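Local coordinates for malate dehydrogenase (Naegleria fowleri, PDB 6UM4), which probably catalyses the NAD(P)-dependent interconversion of malate and oxaloacetate, at residues A192-M195 / K196-A200; A230-T233 / S234-P238; E305-T309 / N310-P314. One frame throughout, in Å; residues are numbered along the deposited sequence.

Interaction 1. Residues A192-M195 / K196-A200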
# COMPACT_ATOMS: atom_id res chain seq x y z
N ALA A 192 -6.06 26.49 19.83
CA ALA A 192 -7.51 26.67 19.76
C ALA A 192 -7.98 26.87 18.33
O ALA A 192 -9.04 26.39 17.93
CB ALA A 192 -7.92 27.85 20.64
N ASP A 193 -7.19 27.61 17.54
CA ASP A 193 -7.52 27.84 16.14
C ASP A 193 -7.51 26.53 15.35
O ASP A 193 -8.32 26.34 14.43
CB ASP A 193 -6.54 28.84 15.55
CG ASP A 193 -6.87 30.25 15.94
OD1 ASP A 193 -8.08 30.57 16.05
OD2 ASP A 193 -5.93 31.02 16.23
N VAL A 194 -6.57 25.64 15.68
CA VAL A 194 -6.52 24.34 15.03
C VAL A 194 -7.81 23.57 15.30
O VAL A 194 -8.35 22.90 14.41
CB VAL A 194 -5.29 23.54 15.51
CG1 VAL A 194 -5.37 22.09 15.06
CG2 VAL A 194 -4.00 24.20 15.02
N MET A 195 -8.31 23.65 16.54
CA MET A 195 -9.56 22.98 16.87
C MET A 195 -10.75 23.63 16.16
O MET A 195 -11.60 22.92 15.60
CB MET A 195 -9.77 22.97 18.37
CG MET A 195 -8.55 22.47 19.08
SD MET A 195 -8.86 20.86 19.78
CE MET A 195 -7.20 20.38 20.23
N LYS A 196 -10.83 24.96 16.18
CA LYS A 196 -12.00 25.64 15.62
C LYS A 196 -12.02 25.57 14.09
O LYS A 196 -13.07 25.33 13.49
CB LYS A 196 -12.04 27.10 16.08
CG LYS A 196 -12.11 27.25 17.59
CD LYS A 196 -12.48 28.67 18.00
CE LYS A 196 -11.28 29.43 18.52
NZ LYS A 196 -11.72 30.71 19.17
N ASP A 197 -10.87 25.79 13.45
CA ASP A 197 -10.83 25.72 11.99
C ASP A 197 -11.18 24.33 11.49
O ASP A 197 -11.90 24.18 10.50
CB ASP A 197 -9.46 26.16 11.47
CG ASP A 197 -9.19 27.64 11.72
OD1 ASP A 197 -10.14 28.36 12.10
OD2 ASP A 197 -8.04 28.08 11.50
N ASN A 198 -10.68 23.29 12.17
CA ASN A 198 -11.04 21.95 11.74
C ASN A 198 -12.49 21.63 12.07
O ASN A 198 -13.18 20.97 11.28
CB ASN A 198 -10.09 20.93 12.37
CG ASN A 198 -8.79 20.83 11.62
OD1 ASN A 198 -8.70 20.20 10.57
ND2 ASN A 198 -7.76 21.50 12.14
N ALA A 199 -12.99 22.11 13.21
CA ALA A 199 -14.41 21.91 13.50
C ALA A 199 -15.27 22.51 12.39
O ALA A 199 -16.28 21.91 12.00
CB ALA A 199 -14.76 22.50 14.87
N ALA A 200 -14.89 23.68 11.86
CA ALA A 200 -15.63 24.28 10.76
C ALA A 200 -15.60 23.39 9.53
O ALA A 200 -16.60 23.31 8.79
CB ALA A 200 -15.07 25.67 10.45
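Residues 192-200 run as an unbroken alpha-helix in which the N of K196, D197, N198 and A199 each bond to the carbonyl oxygen four residues back, from A192 to M195. This is the start of helix 191-212, the crossover helix between parallel strands 176-179 and 218-221 in the Rossmann-type NAD-binding domain. Among the side chains N198 makes the main polar link: its ND2 lies 2.7 Å from V194 O, with a nearly straight N-H...O angle of 170°, and the oxygen sits in the plane of the amide. V194 O therefore takes two donors from the same residue, since N198 N also reaches it, at 3.3 Å and from above the carbonyl plane. With CG beside its own backbone N (chi1 -81°), the asparagine folds back along the helix and lies side by side with V194, CG1 of V194 being 3.8 Å from ND2 of N198. The other end of the amide, OD1, accepts from K183 N, so both ends of the flat group are held and its rotation is fixed. D197 brings CB and CG close to the D193 carbonyl oxygen, while its OD2 forms a salt bridge with K183. D193 and K196 come near without pairing: OD1 of D193 stays 4.8 Å from NZ of K196, an attraction that would be only through space. M195, on the buried side, packs against I413 and V414 of helix 394-414. The lysine lays its aliphatic chain over the A192 carbonyl, CG of K196 resting 3.2 Å from A192 O before a bend at chi3 carries it on to put CE 4.3 Å from A192 CB.

Interaction 2. Residues A230-T233 / S234-P238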
# COMPACT_ATOMS: atom_id res chain seq x y z
N ALA A 230 -14.70 14.11 14.91
CA ALA A 230 -15.81 13.16 14.77
C ALA A 230 -17.05 13.65 15.50
O ALA A 230 -18.18 13.56 14.99
CB ALA A 230 -15.38 11.80 15.32
N MET A 231 -16.85 14.20 16.70
CA MET A 231 -17.96 14.73 17.47
C MET A 231 -18.66 15.86 16.73
O MET A 231 -19.89 15.97 16.76
CB MET A 231 -17.46 15.21 18.82
CG MET A 231 -18.59 15.69 19.72
SD MET A 231 -17.97 17.02 20.72
CE MET A 231 -17.70 18.25 19.45
N ILE A 232 -17.88 16.78 16.14
CA ILE A 232 -18.48 17.87 15.37
C ILE A 232 -19.21 17.32 14.15
O ILE A 232 -20.28 17.82 13.77
CB ILE A 232 -17.40 18.89 14.96
CG1 ILE A 232 -16.92 19.66 16.19
CG2 ILE A 232 -17.98 19.87 13.94
CD1 ILE A 232 -18.00 20.52 16.81
N THR A 233 -18.62 16.34 13.47
CA THR A 233 -19.28 15.75 12.31
C THR A 233 -20.66 15.22 12.70
O THR A 233 -21.67 15.52 12.04
CB THR A 233 -18.44 14.62 11.73
OG1 THR A 233 -17.13 15.10 11.43
CG2 THR A 233 -19.09 14.06 10.47
N SER A 234 -20.70 14.42 13.77
CA SER A 234 -21.93 13.79 14.22
C SER A 234 -22.94 14.83 14.68
O SER A 234 -24.14 14.69 14.42
CB SER A 234 -21.61 12.80 15.34
OG SER A 234 -22.77 12.14 15.81
N ALA A 235 -22.48 15.86 15.40
CA ALA A 235 -23.40 16.88 15.90
C ALA A 235 -24.11 17.60 14.77
O ALA A 235 -25.21 18.13 14.96
CB ALA A 235 -22.66 17.91 16.74
N ASN A 236 -23.50 17.63 13.59
CA ASN A 236 -24.05 18.30 12.42
C ASN A 236 -24.61 17.31 11.42
O ASN A 236 -24.81 17.65 10.25
CB ASN A 236 -22.98 19.17 11.78
CG ASN A 236 -22.62 20.36 12.64
OD1 ASN A 236 -23.31 21.38 12.63
ND2 ASN A 236 -21.56 20.22 13.44
N ALA A 237 -24.87 16.08 11.86
CA ALA A 237 -25.45 15.05 11.01
C ALA A 237 -26.54 14.33 11.80
O ALA A 237 -26.40 13.16 12.15
CB ALA A 237 -24.38 14.07 10.53
N PRO A 238 -27.66 15.02 12.06
CA PRO A 238 -28.65 14.48 13.01
C PRO A 238 -29.33 13.20 12.56
O PRO A 238 -29.89 12.49 13.40
CB PRO A 238 -29.66 15.63 13.15
CG PRO A 238 -29.51 16.44 11.90
CD PRO A 238 -28.03 16.35 11.56
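N236 leaves the end of helix 226-235 and folds its side chain back over the I232 carbonyl one turn earlier. Its CB stands 3.6 Å from I232 O, and CG, anti to the carbonyl carbon of N236 (chi1 -68°), keeps the same 3.6 Å from that oxygen. At the tip, ND2 of N236 closes to 2.7 Å on I232 O in a bond of 165°, the acceptor lying close to the amide plane. ND2 also brushes the CG2 branch of I232 at 3.6 Å, the two side chains running side by side. The backbone N of N236 reaches I232 O too, at 3.2 Å and from the opposite face of the carbonyl, so two donors grip this oxygen where regular helical bonding runs out. ND2 has a second acceptor in L417 O, which joins the helix end to the last modelled residues, those that follow helix 394-414. T233 OG1, by contrast, bonds back to N229 O. This C-terminal turn belongs to the helix connecting strands 218-221 and 245-247 of the Rossmann-type domain; T233 faces F202 of helix 191-212, M231 and I232 pack on V414 of helix 394-414, and S234 meets W371 of strand 371-380.

Interaction 3. Residues E305-T309 / N310-P314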
# COMPACT_ATOMS: atom_id res chain seq x y z
N GLU A 305 4.35 -2.30 36.47
CA GLU A 305 3.73 -0.99 36.33
C GLU A 305 4.76 0.12 36.12
O GLU A 305 4.42 1.16 35.56
CB GLU A 305 2.87 -0.69 37.56
CG GLU A 305 2.07 0.61 37.51
CD GLU A 305 1.51 0.99 38.88
OE1 GLU A 305 0.87 0.12 39.53
OE2 GLU A 305 1.75 2.13 39.32
N GLN A 306 6.00 -0.07 36.57
CA GLN A 306 7.00 0.97 36.34
C GLN A 306 7.44 0.99 34.88
O GLN A 306 7.65 2.06 34.30
CB GLN A 306 8.18 0.77 37.28
CG GLN A 306 7.76 0.88 38.73
CD GLN A 306 8.93 0.96 39.69
OE1 GLN A 306 10.09 0.85 39.29
NE2 GLN A 306 8.63 1.15 40.99
N TRP A 307 7.58 -0.19 34.27
CA TRP A 307 7.90 -0.23 32.84
C TRP A 307 6.74 0.35 32.03
O TRP A 307 6.96 1.12 31.08
CB TRP A 307 8.19 -1.66 32.40
CG TRP A 307 8.33 -1.80 30.90
CD1 TRP A 307 9.43 -1.50 30.15
CD2 TRP A 307 7.34 -2.27 29.98
NE1 TRP A 307 9.19 -1.77 28.82
CE2 TRP A 307 7.91 -2.24 28.69
CE3 TRP A 307 6.03 -2.73 30.13
CZ2 TRP A 307 7.21 -2.64 27.56
CZ3 TRP A 307 5.33 -3.13 29.00
CH2 TRP A 307 5.92 -3.08 27.73
N ILE A 308 5.51 0.02 32.41
CA ILE A 308 4.34 0.58 31.74
C ILE A 308 4.40 2.09 31.79
O ILE A 308 4.26 2.78 30.77
CB ILE A 308 3.05 0.05 32.39
CG1 ILE A 308 2.92 -1.45 32.17
CG2 ILE A 308 1.84 0.79 31.85
CD1 ILE A 308 1.66 -2.01 32.76
N THR A 309 4.62 2.63 32.99
CA THR A 309 4.55 4.07 33.20
C THR A 309 5.74 4.79 32.59
O THR A 309 5.60 5.87 32.01
CB THR A 309 4.47 4.37 34.70
OG1 THR A 309 3.26 3.81 35.22
CG2 THR A 309 4.43 5.87 34.93
N ASN A 310 6.94 4.23 32.73
CA ASN A 310 8.13 4.97 32.33
C ASN A 310 8.56 4.71 30.90
O ASN A 310 9.31 5.52 30.35
CB ASN A 310 9.30 4.66 33.27
CG ASN A 310 9.00 5.02 34.70
OD1 ASN A 310 8.27 5.97 34.97
ND2 ASN A 310 9.60 4.30 35.63
N GLU A 311 8.13 3.60 30.30
CA GLU A 311 8.58 3.30 28.96
C GLU A 311 7.41 3.03 28.02
O GLU A 311 7.23 3.75 27.03
CB GLU A 311 9.55 2.12 28.97
CG GLU A 311 10.84 2.41 29.70
CD GLU A 311 11.88 1.32 29.50
OE1 GLU A 311 12.21 0.99 28.33
OE2 GLU A 311 12.35 0.77 30.52
N PHE A 312 6.61 2.00 28.33
CA PHE A 312 5.59 1.57 27.38
C PHE A 312 4.65 2.71 27.01
O PHE A 312 4.54 3.09 25.84
CB PHE A 312 4.80 0.40 27.96
CG PHE A 312 3.67 -0.04 27.10
CD1 PHE A 312 3.92 -0.78 25.93
CD2 PHE A 312 2.36 0.30 27.42
CE1 PHE A 312 2.88 -1.20 25.11
CE2 PHE A 312 1.30 -0.10 26.61
CZ PHE A 312 1.55 -0.85 25.45
N ILE A 313 3.98 3.30 28.01
CA ILE A 313 3.02 4.36 27.71
C ILE A 313 3.66 5.53 26.99
O ILE A 313 3.10 5.99 25.98
CB ILE A 313 2.27 4.78 28.98
CG1 ILE A 313 1.28 3.69 29.40
CG2 ILE A 313 1.53 6.09 28.72
CD1 ILE A 313 0.53 4.00 30.68
N PRO A 314 4.79 6.08 27.44
CA PRO A 314 5.40 7.19 26.68
C PRO A 314 5.87 6.79 25.30
O PRO A 314 5.80 7.60 24.37
CB PRO A 314 6.57 7.63 27.57
CG PRO A 314 6.77 6.56 28.56
CD PRO A 314 5.47 5.86 28.73
O HOH W 1 12.08 -1.26 27.40
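F312 sets its CB over one face of the W307 indole, in a helix whose two halves, 305-309 and 310-314, meet at an axis angle of 40°. The bend accompanies a wider pi-type turn at 310-312: W307 O receives both E311 N and F312 N from opposite faces, and I313 N bonds to I308 O, five residues back. P314 has no N-H to continue the series and settles its CD 3.3 Å from T309 O. The extra residue in the turn brings F312 above the tryptophan, where its CB is the bump on the face of the six-membered ring, offset toward the rim, 3.7 Å from the centroid in a CH-pi contact. CG of W307 is anti to the backbone N (chi1 172°), which swings the indole along the helix toward its second half. Beyond CB the phenyl ring tilts away, its plane 34° from the indole, and CD1 of F312 meets CH2 of W307 at 3.5 Å. Beside this fit, CG2 of I308 lies against CG1 and CD1 of I313, 3.7 Å from CD1. L288 packs against W307, I308 and F312, and V260 of helix 250-264 against F312. At the pyrrole edge E311 crosses the indole at about a right angle, OE2 lying 3.7 Å from W307 CD1. A water in the ring plane accepts from W307 NE1 at 3.3 Å; its link to E311 OE1 is too short to be more than doubtful. The chemistry is thus divided: dispersion and CH-pi contact hold the benzo part of the indole, whereas its N-H gives to a water, which may in turn relay it to the E311 carboxylate.

From the N terminus the three contacts follow in series, none enclosing or crossing another, and each closes just one or two turns of its own helix. Interaction 1 lies near the start of helix 191-212, after strand 176-179; interaction 2 ends helix 226-235, ahead of strand 245-247. These helices are successive crossovers of the Rossmann-type domain and touch where A199 O meets I232 CG2 at 3.3 Å. Both also pack against helix 394-414 and the last modelled residues after it, which tie them to the C-terminal part. Interaction 3 stands apart in that C-terminal family region, its centre about 32 Å from that of interaction 1 and about 35 Å from that of interaction 2, though it too borders helix 394-414.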